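Local structure of myosin-I heavy chain (Dictyostelium discoideum, 5EJY) at residues Q4-E9 and F146-K151; T132-P137 and Y171-R176; N324-K329 and L411-H416. The protein is an actin-based motor with ATPase activity involved in early phagocytosis and adhesion, of which this chain is the first MyTH4-FERM unit of the tail. All blocks are in the same frame, centred on the assembly; numbering follows the deposited sequence.

Contact 1: Q4-E9 and F146-K151; sequences QILNDE and FAAYLK
K151 reaches from the helix into the N-terminal strip 4-9, and its ammonium takes three oxygens there: the amide of Q4, the backbone of L6 and the carboxylate of D8. Among these hydrogen bonds, K151 NZ lies 2.9 Å from Q4 OE1, standing above the plane of that amide. The bond to L6 O is 3.0 Å long and nearly in line with the carbonyl, at a C=O...NZ angle of 163°. The third is also a salt bridge, 3.1 Å from K151 NZ to D8 OD1, with the nitrogen again above the plane of the acceptor group, 54° out of it. A turn at chi3 (79°) swings K151 CE round to these oxygens, and CE itself passes 3.3 Å from D8 OD1. Two of the acceptors are shared: Y171 OH also bonds Q4 OE1, and Q155 NE2 also bonds D8 OD1. The D8 charge would favour a protonated lysine.

The apolar part lies one turn earlier on the helix, where small residues let the strip come close. A147 CB touches the I5 branch CG2 at 3.9 Å and L6 CB at 4.1 Å. L6 continues past it, and CD2 comes to rest 3.8 Å from A148 CB.

Helix 143-155 thus carries the strip that precedes helix 16-23 across one flank of the helical MyTH4 domain. I5 bridges to L174 and Q175 of helix 161-180, L6 packs on K144 and on Y14, further along the same loop, and L150 faces W126 of helix 119-133.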
# COMPACT_ATOMS: atom_id res chain seq x y z
N GLN A 4 -6.35 -2.16 -25.51
CA GLN A 4 -7.44 -1.22 -25.63
C GLN A 4 -8.69 -1.77 -24.96
O GLN A 4 -8.92 -2.98 -24.93
CB GLN A 4 -7.72 -0.92 -27.11
CG GLN A 4 -6.58 -0.23 -27.82
CD GLN A 4 -6.34 1.17 -27.31
OE1 GLN A 4 -7.28 1.91 -27.04
NE2 GLN A 4 -5.07 1.53 -27.15
N ILE A 5 -9.50 -0.87 -24.41
CA ILE A 5 -10.79 -1.26 -23.88
C ILE A 5 -11.73 -1.41 -25.07
O ILE A 5 -12.64 -2.24 -25.07
CB ILE A 5 -11.34 -0.18 -22.92
CG1 ILE A 5 -10.41 -0.01 -21.71
CG2 ILE A 5 -12.74 -0.55 -22.44
CD1 ILE A 5 -10.45 1.38 -21.11
N LEU A 6 -11.46 -0.61 -26.10
CA LEU A 6 -12.25 -0.59 -27.32
C LEU A 6 -11.36 -0.22 -28.50
O LEU A 6 -10.60 0.76 -28.42
CB LEU A 6 -13.36 0.45 -27.19
CG LEU A 6 -14.49 0.32 -28.21
CD1 LEU A 6 -15.17 -1.02 -28.02
CD2 LEU A 6 -15.48 1.45 -28.05
N ASN A 7 -11.45 -0.97 -29.58
CA ASN A 7 -10.73 -0.62 -30.81
C ASN A 7 -11.30 0.63 -31.49
O ASN A 7 -12.50 0.90 -31.39
CB ASN A 7 -10.75 -1.79 -31.80
CG ASN A 7 -10.06 -3.01 -31.26
OD1 ASN A 7 -9.02 -2.92 -30.60
ND2 ASN A 7 -10.64 -4.18 -31.52
N ASP A 8 -10.46 1.38 -32.20
CA ASP A 8 -10.93 2.56 -32.91
C ASP A 8 -12.11 2.20 -33.82
O ASP A 8 -13.02 3.00 -34.02
CB ASP A 8 -9.81 3.20 -33.74
CG ASP A 8 -8.86 4.05 -32.90
OD1 ASP A 8 -9.24 4.49 -31.79
OD2 ASP A 8 -7.72 4.29 -33.37
N GLU A 9 -12.09 0.99 -34.36
CA GLU A 9 -13.07 0.58 -35.37
C GLU A 9 -14.42 0.26 -34.76
O GLU A 9 -15.42 0.15 -35.47
CB GLU A 9 -12.55 -0.64 -36.13
CG GLU A 9 -12.31 -1.85 -35.24
CD GLU A 9 -12.01 -3.10 -36.03
OE1 GLU A 9 -11.97 -3.02 -37.28
OE2 GLU A 9 -11.82 -4.16 -35.40
N PHE A 146 -19.02 4.10 -22.96
CA PHE A 146 -18.26 5.14 -22.30
C PHE A 146 -16.87 5.20 -22.90
O PHE A 146 -16.32 6.27 -23.10
CB PHE A 146 -18.18 4.93 -20.77
CG PHE A 146 -17.35 5.97 -20.09
CD1 PHE A 146 -17.79 7.28 -20.03
CD2 PHE A 146 -16.11 5.66 -19.56
CE1 PHE A 146 -17.00 8.27 -19.43
CE2 PHE A 146 -15.32 6.65 -18.97
CZ PHE A 146 -15.77 7.94 -18.90
N ALA A 147 -16.30 4.04 -23.19
CA ALA A 147 -14.98 4.01 -23.81
C ALA A 147 -15.00 4.68 -25.19
O ALA A 147 -14.05 5.37 -25.58
CB ALA A 147 -14.48 2.58 -23.93
N ALA A 148 -16.09 4.48 -25.93
CA ALA A 148 -16.21 5.13 -27.24
C ALA A 148 -16.24 6.64 -27.06
O ALA A 148 -15.63 7.41 -27.81
CB ALA A 148 -17.46 4.64 -27.97
N TYR A 149 -16.95 7.07 -26.02
CA TYR A 149 -17.07 8.48 -25.72
C TYR A 149 -15.71 9.11 -25.40
O TYR A 149 -15.40 10.21 -25.86
CB TYR A 149 -18.05 8.68 -24.56
CG TYR A 149 -18.32 10.13 -24.25
CD1 TYR A 149 -19.04 10.93 -25.13
CD2 TYR A 149 -17.88 10.70 -23.06
CE1 TYR A 149 -19.30 12.25 -24.85
CE2 TYR A 149 -18.13 12.02 -22.76
CZ TYR A 149 -18.84 12.79 -23.67
OH TYR A 149 -19.10 14.11 -23.41
N LEU A 150 -14.90 8.39 -24.62
CA LEU A 150 -13.55 8.86 -24.28
C LEU A 150 -12.68 9.00 -25.54
O LEU A 150 -12.04 10.02 -25.74
CB LEU A 150 -12.87 7.86 -23.32
CG LEU A 150 -13.38 7.82 -21.88
CD1 LEU A 150 -12.62 6.77 -21.07
CD2 LEU A 150 -13.24 9.19 -21.25
N LYS A 151 -12.63 7.96 -26.35
CA LYS A 151 -11.73 7.95 -27.49
C LYS A 151 -12.14 9.02 -28.50
O LYS A 151 -11.30 9.73 -29.05
CB LYS A 151 -11.68 6.57 -28.13
CG LYS A 151 -11.22 5.48 -27.19
CD LYS A 151 -10.78 4.22 -27.92
CE LYS A 151 -9.37 4.38 -28.48
NZ LYS A 151 -8.89 3.09 -29.08

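Contact 2: T132-P137 and Y171-R176; sequences TCSTFP and YFILQR
I173 and L174 of helix 161-180 press against C133 and its neighbours where helix 119-133 ends, a helix-to-helix contact inside the all-helical MyTH4 bundle. No hydrogen bond crosses it, so the fit is one of shape. The CG2 methyl of I173 is the first bump. I173 CG2 drops into a shallow hollow made by C133 and S134, 3.7 Å from C133 CB and 3.6 Å from C133 O. With CG1 roughly anti to the backbone N (chi1 -155°), this methyl takes the place between N and carbonyl carbon.

L174 supplies the second bump. Its CB does not aim at the other segment, but its end swings across, and L174 CD2 settles 3.9 Å from C133 CB with P137 on its other flank. P137 CB is a looser neighbour, 4.2 Å from L174 CD2. C133 projects in turn toward L174: C133 SG lies 3.9 Å from L174 CG.

The hollow takes its form from the end of the helix. T132 O accepts from both T135 N and F136 N, and the chain then turns away, sending F136 off toward R102 and L96 and bringing P137 back to the contact. Other helices close in: F146 of helix 143-155 and Y106 of helix 102-112 pack on C133, and L150 packs on L174. The polar end of S134 is tied back to the helix it follows, OG bonding H130 O, while the same oxygen sits against the I173 CG2 methyl at 3.8 Å.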
# COMPACT_ATOMS: atom_id res chain seq x y z
N THR A 132 -13.69 9.60 -11.20
CA THR A 132 -14.55 8.42 -11.19
C THR A 132 -13.82 7.24 -11.82
O THR A 132 -13.82 6.15 -11.26
CB THR A 132 -15.90 8.69 -11.92
OG1 THR A 132 -16.53 9.83 -11.31
CG2 THR A 132 -16.85 7.48 -11.80
N CYS A 133 -13.19 7.47 -12.97
CA CYS A 133 -12.40 6.44 -13.63
C CYS A 133 -11.29 5.90 -12.72
O CYS A 133 -10.89 4.73 -12.85
CB CYS A 133 -11.78 6.98 -14.91
SG CYS A 133 -13.00 7.22 -16.25
N SER A 134 -10.77 6.76 -11.84
CA SER A 134 -9.69 6.40 -10.92
C SER A 134 -10.19 5.60 -9.71
O SER A 134 -9.39 5.18 -8.87
CB SER A 134 -8.98 7.66 -10.43
OG SER A 134 -8.47 8.42 -11.53
N THR A 135 -11.51 5.42 -9.62
CA THR A 135 -12.13 4.78 -8.45
C THR A 135 -12.85 3.46 -8.77
O THR A 135 -12.69 2.46 -8.07
CB THR A 135 -13.08 5.75 -7.70
OG1 THR A 135 -12.42 7.02 -7.52
CG2 THR A 135 -13.47 5.17 -6.30
N PHE A 136 -13.68 3.46 -9.82
CA PHE A 136 -14.38 2.25 -10.26
C PHE A 136 -14.79 2.41 -11.72
O PHE A 136 -14.99 3.54 -12.20
CB PHE A 136 -15.64 1.97 -9.40
CG PHE A 136 -16.55 3.15 -9.30
CD1 PHE A 136 -17.43 3.47 -10.34
CD2 PHE A 136 -16.50 3.99 -8.19
CE1 PHE A 136 -18.25 4.58 -10.26
CE2 PHE A 136 -17.32 5.11 -8.10
CZ PHE A 136 -18.19 5.41 -9.15
N PRO A 137 -14.92 1.30 -12.44
CA PRO A 137 -15.29 1.41 -13.85
C PRO A 137 -16.80 1.32 -14.05
O PRO A 137 -17.54 0.95 -13.14
CB PRO A 137 -14.59 0.20 -14.47
CG PRO A 137 -14.71 -0.86 -13.37
CD PRO A 137 -14.63 -0.10 -12.06
N TYR A 171 -8.94 7.47 -19.78
CA TYR A 171 -8.90 6.24 -20.54
C TYR A 171 -7.76 5.35 -20.05
O TYR A 171 -7.93 4.14 -19.88
CB TYR A 171 -8.70 6.54 -22.04
CG TYR A 171 -8.86 5.31 -22.91
CD1 TYR A 171 -10.12 4.85 -23.25
CD2 TYR A 171 -7.76 4.61 -23.38
CE1 TYR A 171 -10.29 3.73 -24.04
CE2 TYR A 171 -7.91 3.49 -24.18
CZ TYR A 171 -9.18 3.06 -24.51
OH TYR A 171 -9.35 1.94 -25.30
N PHE A 172 -6.60 5.95 -19.86
CA PHE A 172 -5.43 5.19 -19.40
C PHE A 172 -5.67 4.59 -18.00
O PHE A 172 -5.34 3.43 -17.76
CB PHE A 172 -4.19 6.08 -19.41
CG PHE A 172 -2.92 5.34 -19.06
CD1 PHE A 172 -2.46 4.30 -19.85
CD2 PHE A 172 -2.19 5.68 -17.93
CE1 PHE A 172 -1.29 3.62 -19.52
CE2 PHE A 172 -1.02 5.00 -17.59
CZ PHE A 172 -0.57 3.97 -18.39
N ILE A 173 -6.24 5.35 -17.08
CA ILE A 173 -6.43 4.76 -15.73
C ILE A 173 -7.46 3.61 -15.77
O ILE A 173 -7.37 2.65 -15.01
CB ILE A 173 -6.73 5.84 -14.64
CG1 ILE A 173 -6.32 5.32 -13.24
CG2 ILE A 173 -8.20 6.27 -14.64
CD1 ILE A 173 -4.83 5.17 -13.07
N LEU A 174 -8.42 3.67 -16.69
CA LEU A 174 -9.34 2.53 -16.81
C LEU A 174 -8.57 1.30 -17.27
O LEU A 174 -8.83 0.20 -16.79
CB LEU A 174 -10.48 2.80 -17.80
CG LEU A 174 -11.63 3.74 -17.44
CD1 LEU A 174 -12.64 3.75 -18.61
CD2 LEU A 174 -12.32 3.32 -16.15
N GLN A 175 -7.64 1.48 -18.21
CA GLN A 175 -6.79 0.37 -18.65
C GLN A 175 -5.92 -0.18 -17.51
O GLN A 175 -5.77 -1.39 -17.34
CB GLN A 175 -5.87 0.81 -19.78
CG GLN A 175 -6.55 1.13 -21.10
CD GLN A 175 -5.57 1.77 -22.06
OE1 GLN A 175 -5.17 2.92 -21.88
NE2 GLN A 175 -5.15 1.00 -23.06
N ARG A 176 -5.31 0.72 -16.74
CA ARG A 176 -4.49 0.31 -15.60
C ARG A 176 -5.28 -0.52 -14.57
O ARG A 176 -4.78 -1.51 -14.01
CB ARG A 176 -3.90 1.57 -14.93
CG ARG A 176 -2.90 2.35 -15.81
CD ARG A 176 -1.46 1.85 -15.62
NE ARG A 176 -1.06 1.99 -14.22
CZ ARG A 176 -0.35 1.10 -13.54
NH1 ARG A 176 0.09 -0.01 -14.12
NH2 ARG A 176 -0.08 1.31 -12.26

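Contact 3: N324-K329 and L411-H416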
# COMPACT_ATOMS: atom_id res chain seq x y z
N ASN A 324 14.68 -5.12 19.24
CA ASN A 324 13.26 -5.19 19.57
C ASN A 324 13.06 -6.28 20.62
O ASN A 324 13.37 -7.44 20.35
CB ASN A 324 12.47 -5.51 18.29
CG ASN A 324 10.96 -5.54 18.51
OD1 ASN A 324 10.47 -5.84 19.59
ND2 ASN A 324 10.22 -5.22 17.45
N SER A 325 12.55 -5.93 21.80
CA SER A 325 12.42 -6.93 22.88
C SER A 325 11.52 -8.12 22.51
O SER A 325 11.65 -9.20 23.08
CB SER A 325 11.96 -6.28 24.20
OG SER A 325 10.70 -5.65 24.06
N ASN A 326 10.62 -7.94 21.54
CA ASN A 326 9.78 -9.05 21.09
C ASN A 326 10.58 -10.12 20.38
O ASN A 326 10.11 -11.25 20.24
CB ASN A 326 8.68 -8.56 20.14
CG ASN A 326 7.57 -7.81 20.85
OD1 ASN A 326 7.25 -8.11 22.00
ND2 ASN A 326 6.99 -6.83 20.17
N TYR A 327 11.78 -9.77 19.92
CA TYR A 327 12.62 -10.69 19.17
C TYR A 327 13.89 -11.08 19.93
O TYR A 327 14.41 -12.18 19.77
CB TYR A 327 13.02 -10.07 17.82
CG TYR A 327 11.87 -9.88 16.85
CD1 TYR A 327 10.96 -10.90 16.60
CD2 TYR A 327 11.69 -8.66 16.17
CE1 TYR A 327 9.91 -10.73 15.69
CE2 TYR A 327 10.65 -8.48 15.27
CZ TYR A 327 9.76 -9.52 15.04
OH TYR A 327 8.73 -9.34 14.15
N CYS A 328 14.41 -10.16 20.74
CA CYS A 328 15.68 -10.38 21.43
C CYS A 328 15.70 -9.67 22.78
O CYS A 328 15.38 -8.49 22.87
CB CYS A 328 16.85 -9.90 20.57
SG CYS A 328 18.50 -10.06 21.33
N LYS A 329 16.07 -10.40 23.83
CA LYS A 329 16.13 -9.83 25.17
C LYS A 329 17.56 -9.91 25.75
O LYS A 329 17.80 -9.53 26.90
CB LYS A 329 15.13 -10.53 26.10
CG LYS A 329 13.69 -10.57 25.58
CD LYS A 329 12.74 -11.25 26.56
CE LYS A 329 11.35 -11.45 25.97
NZ LYS A 329 10.74 -10.17 25.48
N LEU A 411 10.15 -12.78 10.23
CA LEU A 411 9.82 -12.81 11.65
C LEU A 411 8.38 -12.37 11.91
O LEU A 411 7.90 -11.41 11.31
CB LEU A 411 10.77 -11.89 12.42
CG LEU A 411 12.26 -12.20 12.28
CD1 LEU A 411 13.07 -11.27 13.16
CD2 LEU A 411 12.53 -13.68 12.62
N VAL A 412 7.72 -13.08 12.82
CA VAL A 412 6.35 -12.76 13.21
C VAL A 412 6.19 -12.95 14.71
O VAL A 412 6.45 -14.04 15.24
CB VAL A 412 5.32 -13.67 12.49
CG1 VAL A 412 3.89 -13.26 12.87
CG2 VAL A 412 5.51 -13.61 10.97
N VAL A 413 5.76 -11.90 15.41
CA VAL A 413 5.52 -11.98 16.85
C VAL A 413 4.15 -12.60 17.12
O VAL A 413 3.14 -12.13 16.59
CB VAL A 413 5.59 -10.59 17.51
CG1 VAL A 413 5.26 -10.67 19.01
CG2 VAL A 413 6.96 -9.96 17.29
N CYS A 414 4.12 -13.66 17.93
CA CYS A 414 2.88 -14.38 18.18
C CYS A 414 2.64 -14.68 19.65
O CYS A 414 3.53 -14.55 20.50
CB CYS A 414 2.86 -15.71 17.42
SG CYS A 414 3.07 -15.61 15.65
N GLU A 415 1.42 -15.10 19.94
CA GLU A 415 1.12 -15.69 21.23
C GLU A 415 0.08 -16.79 21.04
O GLU A 415 -0.58 -16.86 20.00
CB GLU A 415 0.64 -14.63 22.21
CG GLU A 415 -0.64 -13.93 21.81
CD GLU A 415 -0.89 -12.69 22.65
OE1 GLU A 415 0.07 -11.93 22.89
OE2 GLU A 415 -2.05 -12.48 23.07
N HIS A 416 -0.06 -17.66 22.03
CA HIS A 416 -1.06 -18.71 21.94
C HIS A 416 -1.76 -18.84 23.30
O HIS A 416 -1.28 -18.32 24.31
CB HIS A 416 -0.45 -20.04 21.50
CG HIS A 416 0.26 -20.78 22.59
ND1 HIS A 416 -0.40 -21.60 23.48
CD2 HIS A 416 1.56 -20.81 22.94
CE1 HIS A 416 0.47 -22.12 24.33
NE2 HIS A 416 1.67 -21.65 24.03
O HOH W 1 5.49 -9.42 14.00
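Y327 lies across L411 and V413 of the strand, and its ring bears most of the contact. CB leaves the loop without aiming at the strand; CG is anti to the carbonyl carbon (chi1 -67°), which starts the ring on its way there. At CG and CD1 the neighbour is L411 CD1, a methyl held over the ring centre in a CH-pi contact, 3.9 Å from the centroid and only 5° off the ring normal. Y327 CE1 is approached more closely, by V413 CG2 at 3.4 Å and L411 CB at 3.6 Å. CZ meets the same two groups, V413 CG2 and L411 CB, the valine methyl standing oblique to the ring. At the tip, OH shares a water with the strand: the water lies 3.2 Å from Y327 OH and accepts from V413 N at 2.9 Å.

Beside the ring, N326 rests its CB on V413 CG2 at 3.6 Å, so one valine methyl serves both loop residues. The loop also bonds to itself. N324 OD1 accepts from N326 N at 2.9 Å, an Asx turn, while N324 O takes the backbone N of both Y327 and C328.

The loop links helices 304-322 and 331-346 of the helical central lobe of the FERM domain, and strand 410-415 is the first strand of the four-stranded sheet in its PH-like third lobe, its E415 also pairing with F480 of strand 476-480, so the tyrosine joins two lobes. D321 and L406 flank Y327 and L411, V428 of the adjoining strand 426-432 also touches the Y327 side chain, and K486 of the C-terminal helix 484-499 bonds L411 O.

Overall arrangement
Contacts 1 and 2 belong to the MyTH4 domain, and their centres are 13 Å apart. Y171 and L174 of helix 161-180 connect them: Y171 OH is 3.0 Å from I5 N, a probable hydrogen bond, and L174 CB packs 3.6 Å from I5 CD1. Along the chain the two contacts interleave, and the helices they use, 119-133, 143-155 and 161-180, are consecutive. Contact 3 is in the FERM part, on the opposite side of the chain's centre. Its nearest atoms lie about 28 Å from contact 2 and about 39 Å from contact 1, so it touches neither. Two contacts thus lie in the MyTH4 part and one in the FERM part of the tail unit.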